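Local coordinates for protein putative pyrazinamidase/nicotinamidase (Streptococcus mutans, PDB 3S2S) that probably hydrolyses nicotinamide to nicotinate and ammonia as a zinc-containing amidase of the isochorismatase family of cysteine hydrolases, at residues A[43-46]-A[47-50]; A[72-75]-A[76-80]; A[199-202]-A[203-207]. One frame throughout, in Å; residues are numbered along the deposited sequence.

How the contacts relate
The three contacts follow one another along the chain of a single isochorismatase-type alpha/beta domain built round a parallel sheet. Contact 1 (43-50) comes directly after strand 37-42 and forms short helix 46-49 beside the zinc and cacodylic acid sites. Contact 2 (72-80) closes helix 65-77 and leads into strand 81-87, a parallel neighbour of strand 37-42, its centre about 22 Å from that of contact 1. Contact 3 lies on helix 197-209. Its centre is about 20 Å from that of contact 1 and about 25 Å from that of contact 2. None touches another: contact 1 lines the ligand pocket, contact 2 is a helix end, and contact 3 reaches a second subunit.

Contact 1: residues A[43-46]-A[47-50]; sequences DYTY and DFVA. With CAD (cacodylic acid), chain F.
Asp43 and Phe48 meet obliquely at the turn that leads from strand 37-42 into the short helix 46-49, at the end of the isochorismatase-type alpha/beta fold that holds the zinc and cacodylic acid, probably the active site. Phe48 CG lies anti to its own carbonyl carbon (chi1 -72°), which turns the ring back towards Asp43, where CD2 comes 3.8 Å from Asp43 CB. Carboxylate and ring are inclined by 35°. Both border the pocket of cacodylic acid, whose methyl C1 sits over the centre of one face of the Phe48 ring, while the ring of the zinc ligand His105 also meets Phe48. The Asp43 carboxylate is fixed from outside the turn: OD1 takes the backbone N-H of Asp87, another zinc ligand, and OD2 forms a salt bridge with Lys137.

Elsewhere in the turn, Tyr44 and Val49 cross at about a right angle. The Tyr44 CB bond points away from the helix, but with CG anti to the backbone N (chi1 -159°) the ring reaches Val49. Val49 CG2 makes a CH-pi contact over one ring face, 3.9 Å from the Tyr44 centroid and displaced towards the rim; CG1 lies by the hydroxyl, which is hydrogen-bonded to Ala61 O. Thr45 OG1, at the N-cap position, makes no capping bond; it runs beside Phe48 and pairs with Asn106 OD1. Backbone bonds close the turn: Phe48 N reaches Thr45 O (3.0 Å), and Tyr46 O accepts from both Val49 N and Ala50 N. Ala50 CB packs obliquely against the Tyr46 ring, 3.6 Å from CD2.

Contact 2: residues A[72-75]-A[76-80]; sequences TQKA and YDNGD
Gln73 and Asp77, one helical turn apart near the end of helix 65-77, cross with their amide and carboxylate planes 40° apart. With CG anti to the backbone N (chi1 -179°) and a bend at chi2, the glutamine turns along the helix towards its C-terminal end and brings NE2 to 2.9 Å from Asp77 OD1. The acceptor lies in the amide plane of Gln73, but the N-H meets OD1 from above the carboxylate plane. The same two residues are therefore joined twice, since Asp77 N also bonds to Gln73 O (2.8 Å).

Lys74 and Asn78 repeat the i to i+4 spacing without a side-chain bond. The extended lysine crosses the asparagine obliquely and passes its amide nitrogen, with Lys74 CG and CE each 3.9 Å from Asn78 ND2, at an exposed surface of the helix. The Tyr76 side chain leads away from residues 72-75: Gln73 NE2 touches its CD2 obliquely, while its hydroxyl bonds to Asp129 and its ring forms a cation-pi pair with Arg131 and an edge-to-face contact with His126. Ala75 is buried against Leu39 and Ile82 of the sheet, and its CB also meets Asp80 OD2 at 3.6 Å.

The backbone finishes the helix around Ala75, whose carbonyl O also takes a weak bond from Asn78 N. Gly79 has a positive phi (97°) and leaves the helical conformation. The 6→1 bond from Asp80 N to Ala75 O (3.0 Å) and the 5→2 bond from Gly79 N to Tyr76 O (3.0 Å), with the glycine in left-handed backbone geometry, define a Schellman motif, here terminating a helix just before strand 81-87 of the parallel sheet.

Contact 3: residues A[199-202]-A[203-207]; sequences NHQF and ALNHL
Phe202 lies alongside His206, one turn further on in helix 197-209, both side chains pointing the same way. Their planes are close to parallel, 28° apart, but the rings are slid so far that they barely overlap: the centroids are 5.7 Å apart, and Phe202 CZ is 4.0 Å from His206 ND1. Each CG is anti to its backbone N, which sends both rings off the same side of the helix.

That side faces the second subunit, where Phe202 stacks on Phe202 of the second subunit and His206 NE2 is hydrogen-bonded to NE2 of His173 of that subunit.

Elsewhere on the helix, Leu204 lies over one face of the His200 imidazole, with CD1 3.6 Å from NE2, while His200 ND1 bonds to Thr167. Gln201 and Asn205 cross on the exposed surface, their amide planes 54° apart; the bond from Gln201 NE2 to Asn205 OD1 is long and weak at 3.4 Å. Regular backbone bonds run beneath, such as Asn205 N to Gln201 O (2.9 Å). Ala203 instead packs on helix 167-180.

A bond between two NE2 atoms needs one imidazole to donate and the other to accept. In the link from His206 to His173 of the second subunit the accepting NE2 carries no proton, so that imidazole is probably neutral.

Contact 1: residues A[43-46]-A[47-50]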
# COMPACT_ATOMS: atom_id res chain seq x y z
N ASP A 43 -11.32 -2.06 -18.73
CA ASP A 43 -11.83 -3.36 -19.24
C ASP A 43 -12.83 -3.31 -20.36
O ASP A 43 -13.69 -4.18 -20.44
CB ASP A 43 -12.44 -4.17 -18.09
CG ASP A 43 -11.38 -4.80 -17.18
OD1 ASP A 43 -10.31 -5.12 -17.71
OD2 ASP A 43 -11.66 -5.00 -15.98
N TYR A 44 -12.73 -2.31 -21.24
CA TYR A 44 -13.69 -2.22 -22.33
C TYR A 44 -13.27 -3.12 -23.49
O TYR A 44 -12.93 -2.65 -24.60
CB TYR A 44 -13.92 -0.76 -22.77
CG TYR A 44 -15.23 -0.64 -23.51
CD1 TYR A 44 -16.44 -0.74 -22.82
CD2 TYR A 44 -15.26 -0.46 -24.89
CE1 TYR A 44 -17.66 -0.67 -23.50
CE2 TYR A 44 -16.47 -0.37 -25.58
CZ TYR A 44 -17.66 -0.47 -24.88
OH TYR A 44 -18.86 -0.41 -25.57
N THR A 45 -13.26 -4.42 -23.23
CA THR A 45 -12.73 -5.38 -24.19
C THR A 45 -13.81 -6.32 -24.73
O THR A 45 -14.94 -6.39 -24.22
CB THR A 45 -11.63 -6.26 -23.55
OG1 THR A 45 -12.21 -7.05 -22.50
CG2 THR A 45 -10.48 -5.40 -22.99
N TYR A 46 -13.44 -7.06 -25.77
CA TYR A 46 -14.38 -7.99 -26.39
C TYR A 46 -15.03 -8.96 -25.41
O TYR A 46 -16.24 -9.18 -25.46
CB TYR A 46 -13.70 -8.73 -27.54
CG TYR A 46 -13.92 -8.03 -28.87
CD1 TYR A 46 -13.32 -6.80 -29.14
CD2 TYR A 46 -14.73 -8.60 -29.84
CE1 TYR A 46 -13.53 -6.15 -30.34
CE2 TYR A 46 -14.95 -7.95 -31.06
CZ TYR A 46 -14.34 -6.74 -31.31
OH TYR A 46 -14.57 -6.11 -32.52
N ASP A 47 -14.24 -9.56 -24.52
CA ASP A 47 -14.85 -10.52 -23.59
C ASP A 47 -15.89 -9.93 -22.64
O ASP A 47 -16.78 -10.64 -22.17
CB ASP A 47 -13.79 -11.29 -22.79
CG ASP A 47 -13.28 -12.51 -23.53
OD1 ASP A 47 -14.00 -13.01 -24.43
OD2 ASP A 47 -12.17 -12.96 -23.22
N PHE A 48 -15.80 -8.62 -22.38
CA PHE A 48 -16.76 -7.97 -21.50
C PHE A 48 -17.91 -7.27 -22.22
O PHE A 48 -18.87 -6.85 -21.57
CB PHE A 48 -16.06 -6.96 -20.59
CG PHE A 48 -15.24 -7.61 -19.52
CD1 PHE A 48 -15.84 -8.39 -18.54
CD2 PHE A 48 -13.86 -7.45 -19.49
CE1 PHE A 48 -15.07 -8.99 -17.53
CE2 PHE A 48 -13.09 -8.04 -18.48
CZ PHE A 48 -13.71 -8.82 -17.52
N VAL A 49 -17.80 -7.13 -23.53
CA VAL A 49 -18.71 -6.27 -24.28
C VAL A 49 -19.39 -6.97 -25.46
O VAL A 49 -20.59 -6.79 -25.68
CB VAL A 49 -17.98 -5.01 -24.78
CG1 VAL A 49 -18.97 -4.03 -25.47
CG2 VAL A 49 -17.25 -4.31 -23.60
N ALA A 50 -18.62 -7.75 -26.22
CA ALA A 50 -19.09 -8.30 -27.49
C ALA A 50 -20.18 -9.36 -27.30
O ALA A 50 -20.29 -10.00 -26.26
CB ALA A 50 -17.92 -8.86 -28.29
AS CAD F . -14.98 -6.07 -14.20
C1 CAD F . -14.61 -5.88 -16.11
C2 CAD F . -15.22 -7.98 -13.71
O1 CAD F . -16.15 -5.08 -13.66

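Contact 2: residues A[72-75]-A[76-80]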
# COMPACT_ATOMS: atom_id res chain seq x y z
N THR A 72 -12.90 9.56 -24.42
CA THR A 72 -11.46 9.28 -24.37
C THR A 72 -10.68 10.19 -25.32
O THR A 72 -9.66 10.77 -24.96
CB THR A 72 -11.20 7.80 -24.69
OG1 THR A 72 -11.94 7.01 -23.74
CG2 THR A 72 -9.72 7.45 -24.58
N GLN A 73 -11.18 10.35 -26.55
CA GLN A 73 -10.53 11.25 -27.48
C GLN A 73 -10.54 12.68 -26.93
O GLN A 73 -9.55 13.42 -27.03
CB GLN A 73 -11.23 11.19 -28.84
CG GLN A 73 -10.61 12.09 -29.89
CD GLN A 73 -9.25 11.60 -30.34
OE1 GLN A 73 -9.13 10.50 -30.88
NE2 GLN A 73 -8.22 12.41 -30.13
N LYS A 74 -11.66 13.07 -26.33
CA LYS A 74 -11.75 14.43 -25.79
C LYS A 74 -10.78 14.66 -24.65
O LYS A 74 -10.10 15.68 -24.60
CB LYS A 74 -13.17 14.78 -25.36
CG LYS A 74 -13.24 16.13 -24.67
CD LYS A 74 -14.63 16.72 -24.69
CE LYS A 74 -14.60 18.18 -24.24
NZ LYS A 74 -15.89 18.88 -24.51
N ALA A 75 -10.71 13.69 -23.74
CA ALA A 75 -9.78 13.82 -22.62
C ALA A 75 -8.37 13.98 -23.16
O ALA A 75 -7.61 14.83 -22.69
CB ALA A 75 -9.85 12.59 -21.72
N TYR A 76 -8.04 13.18 -24.17
CA TYR A 76 -6.71 13.23 -24.76
C TYR A 76 -6.46 14.59 -25.42
O TYR A 76 -5.38 15.17 -25.25
CB TYR A 76 -6.50 12.11 -25.77
CG TYR A 76 -5.17 12.20 -26.48
CD1 TYR A 76 -4.02 11.64 -25.92
CD2 TYR A 76 -5.05 12.85 -27.70
CE1 TYR A 76 -2.79 11.72 -26.56
CE2 TYR A 76 -3.83 12.94 -28.35
CZ TYR A 76 -2.71 12.37 -27.77
OH TYR A 76 -1.49 12.44 -28.40
N ASP A 77 -7.45 15.09 -26.15
CA ASP A 77 -7.36 16.41 -26.79
C ASP A 77 -7.19 17.52 -25.74
O ASP A 77 -6.54 18.54 -26.00
CB ASP A 77 -8.60 16.71 -27.63
CG ASP A 77 -8.69 15.85 -28.88
OD1 ASP A 77 -7.70 15.17 -29.23
OD2 ASP A 77 -9.77 15.87 -29.53
N ASN A 78 -7.77 17.31 -24.56
CA ASN A 78 -7.69 18.29 -23.49
C ASN A 78 -6.35 18.27 -22.76
O ASN A 78 -6.13 19.08 -21.86
CB ASN A 78 -8.83 18.11 -22.49
CG ASN A 78 -10.16 18.58 -23.02
OD1 ASN A 78 -10.24 19.13 -24.12
ND2 ASN A 78 -11.22 18.38 -22.24
N GLY A 79 -5.49 17.32 -23.11
CA GLY A 79 -4.18 17.20 -22.49
C GLY A 79 -4.07 16.18 -21.36
O GLY A 79 -3.07 16.17 -20.62
N ASP A 80 -5.07 15.32 -21.22
CA ASP A 80 -5.11 14.39 -20.09
C ASP A 80 -4.25 13.17 -20.41
O ASP A 80 -3.95 12.90 -21.56
CB ASP A 80 -6.54 13.94 -19.78
CG ASP A 80 -7.42 15.08 -19.28
OD1 ASP A 80 -6.89 16.15 -18.91
OD2 ASP A 80 -8.65 14.87 -19.21

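Contact 3: residues A[199-202]-A[203-207]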
# COMPACT_ATOMS: atom_id res chain seq x y z
N ASN A 199 -27.55 -3.00 -10.34
CA ASN A 199 -26.24 -2.86 -9.72
C ASN A 199 -25.54 -1.61 -10.24
O ASN A 199 -24.76 -0.99 -9.52
CB ASN A 199 -25.37 -4.11 -9.94
CG ASN A 199 -25.91 -5.32 -9.20
OD1 ASN A 199 -26.87 -5.22 -8.43
ND2 ASN A 199 -25.29 -6.48 -9.42
N HIS A 200 -25.82 -1.26 -11.49
CA HIS A 200 -25.30 -0.05 -12.11
C HIS A 200 -25.76 1.17 -11.32
O HIS A 200 -24.96 2.05 -10.99
CB HIS A 200 -25.77 -0.01 -13.57
CG HIS A 200 -25.45 1.26 -14.31
ND1 HIS A 200 -24.19 1.57 -14.77
CD2 HIS A 200 -26.26 2.26 -14.74
CE1 HIS A 200 -24.23 2.72 -15.42
NE2 HIS A 200 -25.48 3.15 -15.44
N GLN A 201 -27.05 1.21 -10.99
CA GLN A 201 -27.58 2.33 -10.22
C GLN A 201 -27.05 2.36 -8.79
O GLN A 201 -26.71 3.45 -8.27
CB GLN A 201 -29.12 2.30 -10.19
CG GLN A 201 -29.71 3.63 -9.75
CD GLN A 201 -29.28 4.77 -10.67
OE1 GLN A 201 -29.46 4.70 -11.89
NE2 GLN A 201 -28.69 5.82 -10.09
N PHE A 202 -26.96 1.19 -8.17
CA PHE A 202 -26.35 1.11 -6.85
C PHE A 202 -24.97 1.74 -6.91
O PHE A 202 -24.60 2.52 -6.05
CB PHE A 202 -26.20 -0.33 -6.37
CG PHE A 202 -25.31 -0.46 -5.17
CD1 PHE A 202 -25.83 -0.44 -3.89
CD2 PHE A 202 -23.93 -0.58 -5.33
CE1 PHE A 202 -25.00 -0.54 -2.77
CE2 PHE A 202 -23.08 -0.67 -4.22
CZ PHE A 202 -23.62 -0.66 -2.94
N ALA A 203 -24.21 1.36 -7.94
CA ALA A 203 -22.82 1.86 -8.06
C ALA A 203 -22.76 3.36 -8.25
O ALA A 203 -21.95 4.04 -7.61
CB ALA A 203 -22.07 1.13 -9.19
N LEU A 204 -23.58 3.91 -9.15
CA LEU A 204 -23.57 5.36 -9.35
C LEU A 204 -23.93 6.11 -8.06
O LEU A 204 -23.33 7.13 -7.74
CB LEU A 204 -24.51 5.76 -10.49
CG LEU A 204 -24.09 5.33 -11.90
CD1 LEU A 204 -25.22 5.71 -12.87
CD2 LEU A 204 -22.81 6.00 -12.30
N ASN A 205 -24.94 5.61 -7.35
CA ASN A 205 -25.33 6.22 -6.09
C ASN A 205 -24.17 6.16 -5.09
O ASN A 205 -23.90 7.13 -4.39
CB ASN A 205 -26.55 5.52 -5.50
CG ASN A 205 -27.84 5.86 -6.23
OD1 ASN A 205 -27.93 6.89 -6.92
ND2 ASN A 205 -28.86 5.01 -6.07
N HIS A 206 -23.47 5.03 -5.03
CA HIS A 206 -22.39 4.86 -4.07
C HIS A 206 -21.23 5.78 -4.44
O HIS A 206 -20.64 6.47 -3.60
CB HIS A 206 -21.91 3.41 -4.12
CG HIS A 206 -20.92 3.06 -3.07
ND1 HIS A 206 -21.28 2.43 -1.89
CD2 HIS A 206 -19.58 3.22 -3.02
CE1 HIS A 206 -20.19 2.23 -1.16
NE2 HIS A 206 -19.15 2.69 -1.83
N LEU A 207 -20.89 5.80 -5.73
CA LEU A 207 -19.83 6.68 -6.19
C LEU A 207 -20.09 8.13 -5.77
O LEU A 207 -19.21 8.78 -5.20
CB LEU A 207 -19.67 6.58 -7.71
CG LEU A 207 -19.13 5.22 -8.19
CD1 LEU A 207 -19.54 4.92 -9.63
CD2 LEU A 207 -17.66 5.25 -8.07